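Local coordinates for cyclodipeptide synthase, BtCDPS (Bacillus thermoamylovorans, PDB 6ZTU), which probably joins two amino acids, delivered as aminoacyl-tRNAs, into a cyclodipeptide, at residues A[25-31]-A[193-199]; A[183-189]-A[217-223]; A[68-72]-A[82-86]. Residues are numbered along the deposited sequence.

Contact 1: A[25-31]-A[193-199]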
ATOM      1  N   ASN A  25       1.882  -2.668  20.103  1.00 31.62           N
ATOM      2  CA  ASN A  25       3.055  -3.517  20.297  1.00 32.47           C
ATOM      3  C   ASN A  25       4.300  -2.958  19.611  1.00 30.90           C
ATOM      4  O   ASN A  25       5.419  -3.322  19.996  1.00 31.78           O
ATOM      5  CB  ASN A  25       2.778  -4.930  19.782  1.00 32.67           C
ATOM      6  CG  ASN A  25       1.785  -5.687  20.637  1.00 36.41           C
ATOM      7  OD1 ASN A  25       1.570  -5.360  21.807  1.00 36.95           O
ATOM      8  ND2 ASN A  25       1.176  -6.717  20.060  1.00 34.49           N
ATOM      9  N   LYS A  26       4.134  -2.107  18.591  1.00 28.09           N
ATOM     10  CA  LYS A  26       5.240  -1.403  17.936  1.00 26.83           C
ATOM     11  C   LYS A  26       6.279  -2.356  17.338  1.00 27.35           C
ATOM     12  O   LYS A  26       7.431  -1.969  17.138  1.00 30.71           O
ATOM     13  CB  LYS A  26       5.913  -0.413  18.896  1.00 32.60           C
ATOM     14  CG  LYS A  26       4.990   0.728  19.360  1.00 33.27           C
ATOM     15  CD  LYS A  26       4.638   1.690  18.217  1.00 33.05           C
ATOM     16  CE  LYS A  26       3.515   2.635  18.616  1.00 38.50           C
ATOM     17  NZ  LYS A  26       3.778   3.281  19.933  1.00 40.48           N
ATOM     18  N   THR A  27       5.870  -3.586  17.008  1.00 28.45           N
ATOM     19  CA  THR A  27       6.803  -4.579  16.465  1.00 27.32           C
ATOM     20  C   THR A  27       7.298  -4.179  15.078  1.00 29.49           C
ATOM     21  O   THR A  27       8.505  -4.205  14.799  1.00 26.11           O
ATOM     22  CB  THR A  27       6.125  -5.951  16.409  1.00 28.83           C
ATOM     23  OG1 THR A  27       5.716  -6.355  17.723  1.00 31.83           O
ATOM     24  CG2 THR A  27       7.053  -7.018  15.817  1.00 30.16           C
ATOM     25  N   HIS A  28       6.379  -3.809  14.189  1.00 24.66           N
ATOM     26  CA  HIS A  28       6.775  -3.556  12.812  1.00 23.73           C
ATOM     27  C   HIS A  28       5.733  -2.677  12.137  1.00 22.86           C
ATOM     28  O   HIS A  28       4.529  -2.855  12.353  1.00 23.51           O
ATOM     29  CB  HIS A  28       6.939  -4.873  12.041  1.00 24.09           C
ATOM     30  CG  HIS A  28       7.344  -4.689  10.618  1.00 24.65           C
ATOM     31  ND1 HIS A  28       6.432  -4.578   9.591  1.00 26.53           N
ATOM     32  CD2 HIS A  28       8.567  -4.592  10.047  1.00 25.50           C
ATOM     33  CE1 HIS A  28       7.074  -4.426   8.449  1.00 25.47           C
ATOM     34  NE2 HIS A  28       8.372  -4.425   8.699  1.00 25.61           N
ATOM     35  N   ILE A  29       6.210  -1.737  11.326  1.00 22.80           N
ATOM     36  CA  ILE A  29       5.358  -0.934  10.458  1.00 22.81           C
ATOM     37  C   ILE A  29       5.827  -1.106   9.016  1.00 24.34           C
ATOM     38  O   ILE A  29       7.034  -1.138   8.731  1.00 24.11           O
ATOM     39  CB  ILE A  29       5.342   0.552  10.883  1.00 23.38           C
ATOM     40  CG1 ILE A  29       4.381   1.367  10.011  1.00 24.73           C
ATOM     41  CG2 ILE A  29       6.751   1.135  10.837  1.00 24.89           C
ATOM     42  CD1 ILE A  29       4.101   2.774  10.566  1.00 23.34           C
ATOM     43  N   LEU A  30       4.862  -1.282   8.114  1.00 20.40           N
ATOM     44  CA  LEU A  30       5.101  -1.309   6.678  1.00 20.40           C
ATOM     45  C   LEU A  30       4.523  -0.022   6.102  1.00 23.93           C
ATOM     46  O   LEU A  30       3.313   0.208   6.198  1.00 22.98           O
ATOM     47  CB  LEU A  30       4.441  -2.541   6.043  1.00 21.21           C
ATOM     48  CG  LEU A  30       4.672  -2.772   4.540  1.00 20.72           C
ATOM     49  CD1 LEU A  30       6.169  -2.975   4.261  1.00 20.94           C
ATOM     50  CD2 LEU A  30       3.877  -3.949   4.031  1.00 22.62           C
ATOM     51  N   LEU A  31       5.380   0.813   5.524  1.00 22.27           N
ATOM     52  CA  LEU A  31       4.966   2.121   5.019  1.00 22.55           C
ATOM     53  C   LEU A  31       4.614   1.974   3.546  1.00 21.90           C
ATOM     54  O   LEU A  31       5.480   1.666   2.733  1.00 22.40           O
ATOM     55  CB  LEU A  31       6.084   3.144   5.219  1.00 22.49           C
ATOM     56  CG  LEU A  31       6.381   3.492   6.675  1.00 23.10           C
ATOM     57  CD1 LEU A  31       7.696   4.262   6.754  1.00 24.87           C
ATOM     58  CD2 LEU A  31       5.232   4.322   7.254  1.00 24.05           C
ATOM     59  N   TYR A 193       7.845 -10.999  10.012  1.00 25.02           N
ATOM     60  CA  TYR A 193       7.735 -10.390  11.333  1.00 26.29           C
ATOM     61  C   TYR A 193       6.599 -11.031  12.118  1.00 24.69           C
ATOM     62  O   TYR A 193       5.661 -11.593  11.547  1.00 26.16           O
ATOM     63  CB  TYR A 193       7.527  -8.872  11.220  1.00 26.99           C
ATOM     64  CG  TYR A 193       8.741  -8.239  10.620  1.00 23.80           C
ATOM     65  CD1 TYR A 193       9.850  -7.943  11.404  1.00 24.67           C
ATOM     66  CD2 TYR A 193       8.825  -8.005   9.249  1.00 24.87           C
ATOM     67  CE1 TYR A 193      10.988  -7.403  10.852  1.00 26.61           C
ATOM     68  CE2 TYR A 193       9.968  -7.460   8.690  1.00 27.21           C
ATOM     69  CZ  TYR A 193      11.046  -7.160   9.500  1.00 28.51           C
ATOM     70  OH  TYR A 193      12.193  -6.627   8.947  1.00 30.10           O
ATOM     71  N   LYS A 194       6.713 -10.979  13.449  1.00 26.06           N
ATOM     72  CA  LYS A 194       5.695 -11.576  14.303  1.00 25.99           C
ATOM     73  C   LYS A 194       4.330 -10.960  14.050  1.00 25.97           C
ATOM     74  O   LYS A 194       3.303 -11.649  14.120  1.00 25.08           O
ATOM     75  CB  LYS A 194       6.078 -11.389  15.771  1.00 29.55           C
ATOM     76  CG  LYS A 194       5.207 -12.181  16.724  1.00 34.65           C
ATOM     77  CD  LYS A 194       4.750 -11.346  17.911  1.00 45.22           C
ATOM     78  CE  LYS A 194       5.918 -10.944  18.785  1.00 46.67           C
ATOM     79  NZ  LYS A 194       5.472 -10.541  20.158  1.00 49.57           N
ATOM     80  N   GLU A 195       4.307  -9.657  13.781  1.00 25.03           N
ATOM     81  CA  GLU A 195       3.084  -8.908  13.528  1.00 24.69           C
ATOM     82  C   GLU A 195       3.477  -7.594  12.868  1.00 21.79           C
ATOM     83  O   GLU A 195       4.637  -7.171  12.936  1.00 24.65           O
ATOM     84  CB  GLU A 195       2.304  -8.661  14.832  1.00 25.57           C
ATOM     85  CG  GLU A 195       3.080  -7.778  15.792  1.00 27.31           C
ATOM     86  CD  GLU A 195       2.570  -7.814  17.218  1.00 32.08           C
ATOM     87  OE1 GLU A 195       1.389  -8.154  17.445  1.00 32.36           O
ATOM     88  OE2 GLU A 195       3.371  -7.488  18.115  1.00 36.92           O
ATOM     89  N   SER A 196       2.500  -6.933  12.231  1.00 21.24           N
ATOM     90  CA  SER A 196       2.821  -5.701  11.518  1.00 20.91           C
ATOM     91  C   SER A 196       1.548  -4.899  11.289  1.00 18.86           C
ATOM     92  O   SER A 196       0.458  -5.463  11.246  1.00 21.41           O
ATOM     93  CB  SER A 196       3.478  -5.993  10.164  1.00 24.36           C
ATOM     94  OG  SER A 196       3.714  -4.802   9.433  1.00 23.62           O
ATOM     95  N   VAL A 197       1.698  -3.586  11.144  1.00 22.98           N
ATOM     96  CA  VAL A 197       0.627  -2.757  10.600  1.00 21.71           C
ATOM     97  C   VAL A 197       1.118  -2.165   9.286  1.00 23.79           C
ATOM     98  O   VAL A 197       2.229  -1.632   9.218  1.00 23.66           O
ATOM     99  CB  VAL A 197       0.173  -1.635  11.557  1.00 22.75           C
ATOM    100  CG1 VAL A 197      -0.673  -2.196  12.695  1.00 23.73           C
ATOM    101  CG2 VAL A 197       1.353  -0.856  12.114  1.00 25.93           C
ATOM    102  N   LEU A 198       0.284  -2.249   8.250  1.00 20.68           N
ATOM    103  CA  LEU A 198       0.479  -1.433   7.058  1.00 20.46           C
ATOM    104  C   LEU A 198      -0.085  -0.044   7.331  1.00 21.62           C
ATOM    105  O   LEU A 198      -1.179   0.080   7.886  1.00 23.00           O
ATOM    106  CB  LEU A 198      -0.226  -2.072   5.861  1.00 19.68           C
ATOM    107  CG  LEU A 198      -0.344  -1.255   4.570  1.00 21.63           C
ATOM    108  CD1 LEU A 198       1.050  -1.025   3.975  1.00 24.52           C
ATOM    109  CD2 LEU A 198      -1.248  -1.993   3.580  1.00 22.00           C
ATOM    110  N   ALA A 199       0.667   0.999   6.972  1.00 20.91           N
ATOM    111  CA  ALA A 199       0.302   2.367   7.333  1.00 21.89           C
ATOM    112  C   ALA A 199       0.136   3.214   6.085  1.00 23.98           C
ATOM    113  O   ALA A 199       0.992   3.206   5.200  1.00 23.20           O
ATOM    114  CB  ALA A 199       1.352   3.001   8.254  1.00 22.10           C
TER
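The Glu195 carboxylate accepts hydrogen bonds from both Thr27 and Asn25. Thr27 OG1 donates a short one to Glu195 OE2 (2.6 Å), and Asn25 ND2 donates to Glu195 OE1 (3.0 Å), with a weak second bond from Asn25 ND2 to Glu195 OE2 (3.0 Å). One residue further along each segment, His28 ND1 and Ser196 OG share a 2.7 Å hydrogen bond near the plane of the imidazole, while His28 NE2 is bonded to Thr60 on strand 58-63. Over one face of the same ring lies Tyr193, in an offset stack with centroids 4.0 Å apart and planes at 20°.

From here the backbones run as parallel strands. Val197 N donates to His28 O (3.2 Å), Leu30 N to Val197 O (2.9 Å) and Ala199 N to Leu30 O (2.9 Å). Ile29 and Leu31 turn their backbone groups the other way, to strand 58-63, so 28-31 is an inner strand of the sheet. Packing follows the alternation of side chains. Ile29 CD1 meets Ala199 CB at 3.6 Å and Ile29 CG1 meets Val197 CG2 at 4.3 Å on the face where Ile29 and Leu31 touch helix 42-55. On the other face Leu30 CG lies 4.1 Å from Leu198 CD1, where Leu30 touches Phe183 and Leu198 touches Phe184 of helix 167-191; the side chain of Leu198 comes within about 4 Å of the bound hexanediol.

The side-chain chemistry thus changes from polar and aromatic to apolar toward the ligand pocket of this Rossmann-like core, while the parallel backbone bonding continues.

Contact 2: A[183-189]-A[217-223]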
ATOM      1  N   PHE A 183      -0.229  -7.780   0.767  1.00 18.97           N
ATOM      2  CA  PHE A 183       0.447  -7.071   1.853  1.00 19.22           C
ATOM      3  C   PHE A 183      -0.536  -6.422   2.820  1.00 21.86           C
ATOM      4  O   PHE A 183      -0.225  -6.312   4.008  1.00 21.22           O
ATOM      5  CB  PHE A 183       1.420  -6.028   1.297  1.00 20.41           C
ATOM      6  CG  PHE A 183       2.648  -6.651   0.726  1.00 19.34           C
ATOM      7  CD1 PHE A 183       3.699  -6.995   1.566  1.00 20.39           C
ATOM      8  CD2 PHE A 183       2.722  -6.980  -0.616  1.00 22.13           C
ATOM      9  CE1 PHE A 183       4.821  -7.621   1.060  1.00 22.21           C
ATOM     10  CE2 PHE A 183       3.850  -7.596  -1.117  1.00 24.86           C
ATOM     11  CZ  PHE A 183       4.883  -7.919  -0.273  1.00 22.01           C
ATOM     12  N   PHE A 184      -1.716  -6.004   2.337  1.00 19.41           N
ATOM     13  CA  PHE A 184      -2.783  -5.560   3.233  1.00 21.18           C
ATOM     14  C   PHE A 184      -3.262  -6.699   4.122  1.00 21.03           C
ATOM     15  O   PHE A 184      -3.663  -6.477   5.270  1.00 21.47           O
ATOM     16  CB  PHE A 184      -3.999  -5.058   2.440  1.00 21.84           C
ATOM     17  CG  PHE A 184      -3.796  -3.771   1.671  1.00 20.60           C
ATOM     18  CD1 PHE A 184      -2.922  -3.697   0.595  1.00 21.75           C
ATOM     19  CD2 PHE A 184      -4.566  -2.647   1.981  1.00 23.11           C
ATOM     20  CE1 PHE A 184      -2.791  -2.515  -0.129  1.00 24.47           C
ATOM     21  CE2 PHE A 184      -4.443  -1.460   1.254  1.00 24.97           C
ATOM     22  CZ  PHE A 184      -3.553  -1.400   0.194  1.00 26.43           C
ATOM     23  N   LEU A 185      -3.316  -7.916   3.575  1.00 19.81           N
ATOM     24  CA  LEU A 185      -3.913  -9.052   4.259  1.00 19.13           C
ATOM     25  C   LEU A 185      -2.926  -9.776   5.162  1.00 23.08           C
ATOM     26  O   LEU A 185      -3.308 -10.263   6.235  1.00 23.85           O
ATOM     27  CB  LEU A 185      -4.470 -10.053   3.242  1.00 19.62           C
ATOM     28  CG  LEU A 185      -5.577  -9.526   2.331  1.00 20.82           C
ATOM     29  CD1 LEU A 185      -5.856 -10.522   1.218  1.00 22.63           C
ATOM     30  CD2 LEU A 185      -6.822  -9.259   3.171  1.00 23.01           C
ATOM     31  N   SER A 186      -1.654  -9.840   4.745  1.00 20.38           N
ATOM     32  CA  SER A 186      -0.697 -10.719   5.413  1.00 21.19           C
ATOM     33  C   SER A 186       0.742 -10.212   5.316  1.00 22.01           C
ATOM     34  O   SER A 186       1.670 -11.024   5.253  1.00 23.27           O
ATOM     35  CB  SER A 186      -0.763 -12.139   4.819  1.00 23.17           C
ATOM     36  OG  SER A 186      -2.085 -12.678   4.875  1.00 25.12           O
ATOM     37  N   GLY A 187       0.956  -8.890   5.331  1.00 21.88           N
ATOM     38  CA  GLY A 187       2.307  -8.362   5.146  1.00 19.96           C
ATOM     39  C   GLY A 187       3.313  -8.856   6.177  1.00 21.94           C
ATOM     40  O   GLY A 187       4.458  -9.162   5.832  1.00 22.18           O
ATOM     41  N   ALA A 188       2.908  -8.932   7.451  1.00 22.57           N
ATOM     42  CA  ALA A 188       3.832  -9.410   8.480  1.00 22.47           C
ATOM     43  C   ALA A 188       4.327 -10.813   8.156  1.00 23.38           C
ATOM     44  O   ALA A 188       5.532 -11.097   8.234  1.00 24.76           O
ATOM     45  CB  ALA A 188       3.167  -9.394   9.856  1.00 22.46           C
ATOM     46  N   SER A 189       3.405 -11.708   7.798  1.00 22.14           N
ATOM     47  CA  SER A 189       3.777 -13.093   7.542  1.00 25.40           C
ATOM     48  C   SER A 189       4.562 -13.231   6.250  1.00 26.68           C
ATOM     49  O   SER A 189       5.465 -14.076   6.168  1.00 26.62           O
ATOM     50  CB  SER A 189       2.527 -13.963   7.503  1.00 25.86           C
ATOM     51  OG  SER A 189       2.008 -14.138   8.812  1.00 28.59           O
ATOM     52  N   ILE A 217     -12.208 -14.049   2.337  1.00 26.70           N
ATOM     53  CA  ILE A 217     -10.924 -13.362   2.478  1.00 30.79           C
ATOM     54  C   ILE A 217     -10.847 -12.729   3.861  1.00 30.56           C
ATOM     55  O   ILE A 217     -11.728 -11.953   4.250  1.00 28.34           O
ATOM     56  CB  ILE A 217     -10.764 -12.292   1.383  1.00 27.48           C
ATOM     57  CG1 ILE A 217     -10.547 -12.931   0.010  1.00 29.37           C
ATOM     58  CG2 ILE A 217      -9.622 -11.310   1.723  1.00 28.31           C
ATOM     59  CD1 ILE A 217      -9.121 -13.324  -0.260  1.00 31.42           C
ATOM     60  N   LYS A 218      -9.778 -13.035   4.602  1.00 30.27           N
ATOM     61  CA  LYS A 218      -9.542 -12.476   5.928  1.00 29.17           C
ATOM     62  C   LYS A 218      -8.133 -11.901   6.012  1.00 26.13           C
ATOM     63  O   LYS A 218      -7.208 -12.381   5.349  1.00 29.16           O
ATOM     64  CB  LYS A 218      -9.678 -13.540   7.032  1.00 30.88           C
ATOM     65  CG  LYS A 218     -11.093 -13.959   7.365  1.00 45.05           C
ATOM     66  CD  LYS A 218     -11.082 -14.972   8.505  1.00 50.59           C
ATOM     67  CE  LYS A 218     -10.685 -14.318   9.818  1.00 45.69           C
ATOM     68  NZ  LYS A 218     -11.257 -15.055  10.977  1.00 52.55           N
ATOM     69  N   MET A 219      -7.968 -10.886   6.854  1.00 24.95           N
ATOM     70  CA  MET A 219      -6.628 -10.496   7.249  1.00 21.50           C
ATOM     71  C   MET A 219      -6.067 -11.540   8.207  1.00 24.94           C
ATOM     72  O   MET A 219      -6.797 -12.147   8.999  1.00 27.56           O
ATOM     73  CB  MET A 219      -6.633  -9.122   7.917  1.00 24.80           C
ATOM     74  CG  MET A 219      -6.953  -7.987   6.948  1.00 27.96           C
ATOM     75  SD  MET A 219      -7.275  -6.434   7.777  1.00 28.68           S
ATOM     76  CE  MET A 219      -5.648  -6.094   8.459  1.00 22.72           C
ATOM     77  N   SER A 220      -4.758 -11.756   8.120  1.00 22.79           N
ATOM     78  CA  SER A 220      -4.087 -12.587   9.114  1.00 24.88           C
ATOM     79  C   SER A 220      -4.241 -11.986  10.505  1.00 23.99           C
ATOM     80  O   SER A 220      -4.298 -10.764  10.679  1.00 23.34           O
ATOM     81  CB  SER A 220      -2.602 -12.734   8.776  1.00 23.27           C
ATOM     82  OG  SER A 220      -2.449 -13.414   7.546  1.00 23.31           O
ATOM     83  N   ASP A 221      -4.289 -12.871  11.512  1.00 26.60           N
ATOM     84  CA  ASP A 221      -4.494 -12.450  12.895  1.00 26.33           C
ATOM     85  C   ASP A 221      -3.403 -11.515  13.383  1.00 26.12           C
ATOM     86  O   ASP A 221      -3.629 -10.741  14.321  1.00 27.54           O
ATOM     87  CB  ASP A 221      -4.542 -13.671  13.818  1.00 28.45           C
ATOM     88  CG  ASP A 221      -5.793 -14.483  13.651  1.00 37.05           C
ATOM     89  OD1 ASP A 221      -6.781 -13.964  13.092  1.00 32.61           O
ATOM     90  OD2 ASP A 221      -5.788 -15.657  14.085  1.00 42.54           O
ATOM     91  N   ASN A 222      -2.210 -11.590  12.788  1.00 23.91           N
ATOM     92  CA  ASN A 222      -1.068 -10.769  13.169  1.00 22.90           C
ATOM     93  C   ASN A 222      -0.878  -9.568  12.251  1.00 24.33           C
ATOM     94  O   ASN A 222       0.199  -8.958  12.260  1.00 21.37           O
ATOM     95  CB  ASN A 222       0.218 -11.607  13.176  1.00 24.31           C
ATOM     96  CG  ASN A 222       0.594 -12.090  11.792  1.00 25.78           C
ATOM     97  OD1 ASN A 222      -0.249 -12.136  10.887  1.00 26.71           O
ATOM     98  ND2 ASN A 222       1.862 -12.464  11.615  1.00 24.21           N
ATOM     99  N   GLN A 223      -1.896  -9.219  11.467  1.00 22.46           N
ATOM    100  CA  GLN A 223      -1.826  -8.128  10.504  1.00 21.36           C
ATOM    101  C   GLN A 223      -2.829  -7.045  10.890  1.00 21.25           C
ATOM    102  O   GLN A 223      -3.984  -7.353  11.186  1.00 22.91           O
ATOM    103  CB  GLN A 223      -2.116  -8.649   9.090  1.00 23.28           C
ATOM    104  CG  GLN A 223      -1.907  -7.596   7.998  1.00 21.86           C
ATOM    105  CD  GLN A 223      -0.441  -7.228   7.834  1.00 24.45           C
ATOM    106  OE1 GLN A 223       0.445  -7.947   8.299  1.00 24.35           O
ATOM    107  NE2 GLN A 223      -0.180  -6.108   7.175  1.00 21.53           N
TER
HETATM  108  O   HOH W   1      -2.533  -4.390   6.538  1.00 25.35           O
HETATM  109  O   HOH W   2      -4.719 -13.523   4.111  1.00 32.42           O
HETATM  110  O   HOH W   3       0.556 -11.072   8.373  1.00 23.88           O
HETATM  111  O   HOH W   4      -0.393 -15.385   8.628  1.00 44.68           O
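Starting at Phe183, the side chain turns away from 217-223 to meet Phe116 edge-to-face. Phe184 also points its CA-to-CB bond away, and its side chain touches the bound hexanediol, while Phe184 O reaches Gln223 NE2 through water 1. Leu185 does the apolar work: its CD2 lies 3.8 Å from Ile217 CG2 and 4.0 Å from Met219 CG, and Leu185 O accepts a 2.8 Å hydrogen bond from Ser220 N. Ser186 OG pairs with Ser220 OG (2.8 Å), and water 2 links Ser186 OG to Lys218 O. Past the small Gly187 the helix is kinked, and two amides lack their bond to the preceding turn: Ala188 N donates instead to Gln223 OE1 (2.8 Å), and Ser189 N to water 3, held also by Asn222 OD1 and Gln223 OE1. Ser189 OG accepts from Asn222 ND2 (3.3 Å), whose stronger partner is Lys194 O. The loop leading into strand 223-229 therefore satisfies the amides of Ala188, directly, and Ser189, through water, where the kink deprives them of helical partners.

Contact 3: A[68-72]-A[82-86]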
ATOM      1  N   ALA A  68       2.226  -1.233 -11.517  1.00 26.63           N
ATOM      2  CA  ALA A  68       2.016   0.208 -11.475  1.00 26.85           C
ATOM      3  C   ALA A  68       1.848   0.778 -12.878  1.00 29.92           C
ATOM      4  O   ALA A  68       1.167   1.794 -13.053  1.00 30.71           O
ATOM      5  CB  ALA A  68       3.171   0.898 -10.759  1.00 30.86           C
ATOM      6  N   LYS A  69       2.448   0.134 -13.889  1.00 31.23           N
ATOM      7  CA  LYS A  69       2.266   0.602 -15.265  1.00 31.66           C
ATOM      8  C   LYS A  69       0.806   0.510 -15.704  1.00 30.67           C
ATOM      9  O   LYS A  69       0.356   1.321 -16.523  1.00 32.12           O
ATOM     10  CB  LYS A  69       3.174  -0.183 -16.218  1.00 30.43           C
ATOM     11  CG  LYS A  69       2.727  -1.592 -16.548  1.00 34.23           C
ATOM     12  CD  LYS A  69       3.756  -2.287 -17.445  1.00 40.12           C
ATOM     13  CE  LYS A  69       3.095  -3.209 -18.468  1.00 44.24           C
ATOM     14  NZ  LYS A  69       1.705  -3.624 -18.092  1.00 45.96           N
ATOM     15  N   ASN A  70       0.046  -0.445 -15.153  1.00 29.10           N
ATOM     16  CA  ASN A  70      -1.362  -0.592 -15.524  1.00 31.80           C
ATOM     17  C   ASN A  70      -2.160   0.656 -15.203  1.00 33.82           C
ATOM     18  O   ASN A  70      -3.120   0.981 -15.918  1.00 32.77           O
ATOM     19  CB  ASN A  70      -1.991  -1.789 -14.809  1.00 30.02           C
ATOM     20  CG  ASN A  70      -1.423  -3.098 -15.270  1.00 29.76           C
ATOM     21  OD1 ASN A  70      -0.209  -3.218 -15.455  1.00 36.17           O
ATOM     22  ND2 ASN A  70      -2.282  -4.096 -15.469  1.00 29.71           N
ATOM     23  N   LEU A  71      -1.796   1.354 -14.121  1.00 30.22           N
ATOM     24  CA  LEU A  71      -2.506   2.567 -13.745  1.00 31.51           C
ATOM     25  C   LEU A  71      -2.347   3.632 -14.819  1.00 36.45           C
ATOM     26  O   LEU A  71      -3.288   4.378 -15.111  1.00 37.33           O
ATOM     27  CB  LEU A  71      -1.997   3.085 -12.397  1.00 28.31           C
ATOM     28  CG  LEU A  71      -2.082   2.124 -11.205  1.00 27.80           C
ATOM     29  CD1 LEU A  71      -1.537   2.810  -9.973  1.00 27.88           C
ATOM     30  CD2 LEU A  71      -3.519   1.649 -10.964  1.00 31.21           C
ATOM     31  N   LEU A  72      -1.164   3.707 -15.426  1.00 35.01           N
ATOM     32  CA  LEU A  72      -0.947   4.658 -16.512  1.00 37.44           C
ATOM     33  C   LEU A  72      -1.538   4.149 -17.824  1.00 35.85           C
ATOM     34  O   LEU A  72      -2.192   4.909 -18.544  1.00 42.19           O
ATOM     35  CB  LEU A  72       0.550   4.949 -16.650  1.00 33.33           C
ATOM     36  CG  LEU A  72       1.281   5.484 -15.406  1.00 36.66           C
ATOM     37  CD1 LEU A  72       2.782   5.618 -15.662  1.00 39.97           C
ATOM     38  CD2 LEU A  72       0.703   6.808 -14.926  1.00 37.14           C
ATOM     39  N   ALA A  82       4.730   4.201 -20.206  1.00 44.33           N
ATOM     40  CA  ALA A  82       4.290   3.832 -18.860  1.00 41.75           C
ATOM     41  C   ALA A  82       5.410   3.147 -18.084  1.00 44.22           C
ATOM     42  O   ALA A  82       5.682   3.493 -16.929  1.00 40.37           O
ATOM     43  CB  ALA A  82       3.062   2.924 -18.940  1.00 36.87           C
ATOM     44  N   GLU A  83       6.070   2.170 -18.711  1.00 44.75           N
ATOM     45  CA  GLU A  83       7.161   1.458 -18.049  1.00 42.10           C
ATOM     46  C   GLU A  83       8.292   2.408 -17.673  1.00 43.35           C
ATOM     47  O   GLU A  83       8.902   2.266 -16.605  1.00 42.28           O
ATOM     48  CB  GLU A  83       7.668   0.327 -18.954  1.00 45.01           C
ATOM     49  CG  GLU A  83       6.801  -0.939 -18.912  1.00 47.40           C
ATOM     50  CD  GLU A  83       7.185  -1.967 -19.971  1.00 53.14           C
ATOM     51  OE1 GLU A  83       7.897  -1.601 -20.932  1.00 55.35           O
ATOM     52  OE2 GLU A  83       6.776  -3.142 -19.840  1.00 55.66           O
ATOM     53  N   ARG A  84       8.581   3.390 -18.530  1.00 42.65           N
ATOM     54  CA  ARG A  84       9.586   4.396 -18.191  1.00 48.08           C
ATOM     55  C   ARG A  84       9.171   5.195 -16.964  1.00 44.12           C
ATOM     56  O   ARG A  84       9.956   5.368 -16.023  1.00 42.17           O
ATOM     57  CB  ARG A  84       9.818   5.341 -19.374  1.00 49.44           C
ATOM     58  CG  ARG A  84      10.813   4.862 -20.407  1.00 56.86           C
ATOM     59  CD  ARG A  84      11.028   5.946 -21.453  1.00 59.48           C
ATOM     60  NE  ARG A  84      10.405   5.601 -22.729  1.00 64.42           N
ATOM     61  CZ  ARG A  84       9.892   6.494 -23.572  1.00 66.44           C
ATOM     62  NH1 ARG A  84       9.914   7.787 -23.268  1.00 64.88           N
ATOM     63  NH2 ARG A  84       9.345   6.089 -24.712  1.00 62.94           N
ATOM     64  N   LYS A  85       7.939   5.710 -16.967  1.00 42.63           N
ATOM     65  CA  LYS A  85       7.489   6.533 -15.850  1.00 42.83           C
ATOM     66  C   LYS A  85       7.515   5.755 -14.542  1.00 38.30           C
ATOM     67  O   LYS A  85       7.873   6.314 -13.504  1.00 37.96           O
ATOM     68  CB  LYS A  85       6.095   7.088 -16.134  1.00 45.02           C
ATOM     69  CG  LYS A  85       6.063   8.039 -17.323  1.00 47.82           C
ATOM     70  CD  LYS A  85       4.694   8.649 -17.528  1.00 54.67           C
ATOM     71  CE  LYS A  85       4.348   9.621 -16.407  1.00 56.42           C
ATOM     72  NZ  LYS A  85       3.109  10.392 -16.709  1.00 56.11           N
ATOM     73  N   VAL A  86       7.190   4.460 -14.582  1.00 38.92           N
ATOM     74  CA  VAL A  86       7.251   3.638 -13.376  1.00 36.39           C
ATOM     75  C   VAL A  86       8.685   3.537 -12.869  1.00 39.60           C
ATOM     76  O   VAL A  86       8.966   3.817 -11.700  1.00 36.55           O
ATOM     77  CB  VAL A  86       6.647   2.246 -13.635  1.00 36.91           C
ATOM     78  CG1 VAL A  86       6.891   1.328 -12.438  1.00 36.05           C
ATOM     79  CG2 VAL A  86       5.163   2.358 -13.928  1.00 32.72           C
TER
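Helices 68-72 and 82-86 meet without a single hydrogen bond between them; the contact is van der Waals packing, with axes 8.7 Å apart at closest approach and N-to-C directions at 125°, oblique rather than truly antiparallel.

The apolar side-chain pairs involve Val86 and Ala82. Val86 CG2 sits 4.0 Å from Ala68 CB and 4.4 Å from Leu72 CD1. One turn earlier in its own helix, Ala82 presents only a methyl, and its CB comes within 4.0 Å of Leu72 CB and 4.1 Å of Lys69 CB. The Lys69 and Ala82 CA atoms are just 5.2 Å apart, a closeness that the small alanine side chain permits.

Methyl groups also pack on backbone. Val86 CG2 lies 3.5 Å from Lys69 N, against the backbone at Ala68 and Lys69, and Leu72 CD1 lies 3.8 Å from Ala82 O.

The long polar residues join in through their aliphatic parts. Leu72 CD1 is 3.7 Å from Lys85 CB. Lys69 CD packs on Glu83 CG at 3.6 Å, yet the lysine's end leads away: Lys69 NZ forms a salt bridge with Glu73 of its own helix and a weak hydrogen bond with Asn70 OD1 (3.3 Å).

In the fold, this packing sets the beginning of the long helix 79-103 against helix 68-74, which follows strand 58-63. Phe36 touches both Leu72 and Val86 at the seam. Leu71, taking no part in the seam, packs on helices 137-157 and 167-191, so the short helix lies between those two and helix 79-103.

Contacts 1 and 2 adjoin, their centres about 11 Å apart, whereas contact 3 lies on the opposite side of the chain's centre, its own centre about 28 Å from that of contact 1 and about 27 Å from that of contact 2. Along the chain contact 3 is nested inside the long loop closed by contact 1, and contacts 1 and 2 interlock because segment 193-199 falls between 183-189 and 217-223. Helix 167-191 is followed, after a short loop, by strand 196-200, and strand 223-229 then adds beside it in the sheet. Probable hydrogen bonds from Tyr193 N to Ala188 O (2.9 Å) and Asn222 ND2 to Lys194 O (3.0 Å) join the two contacts. Leu198 and Phe184 bring both to the hexanediol pocket; in contact 3 the Ala68 side chain is about 8 Å from the diol.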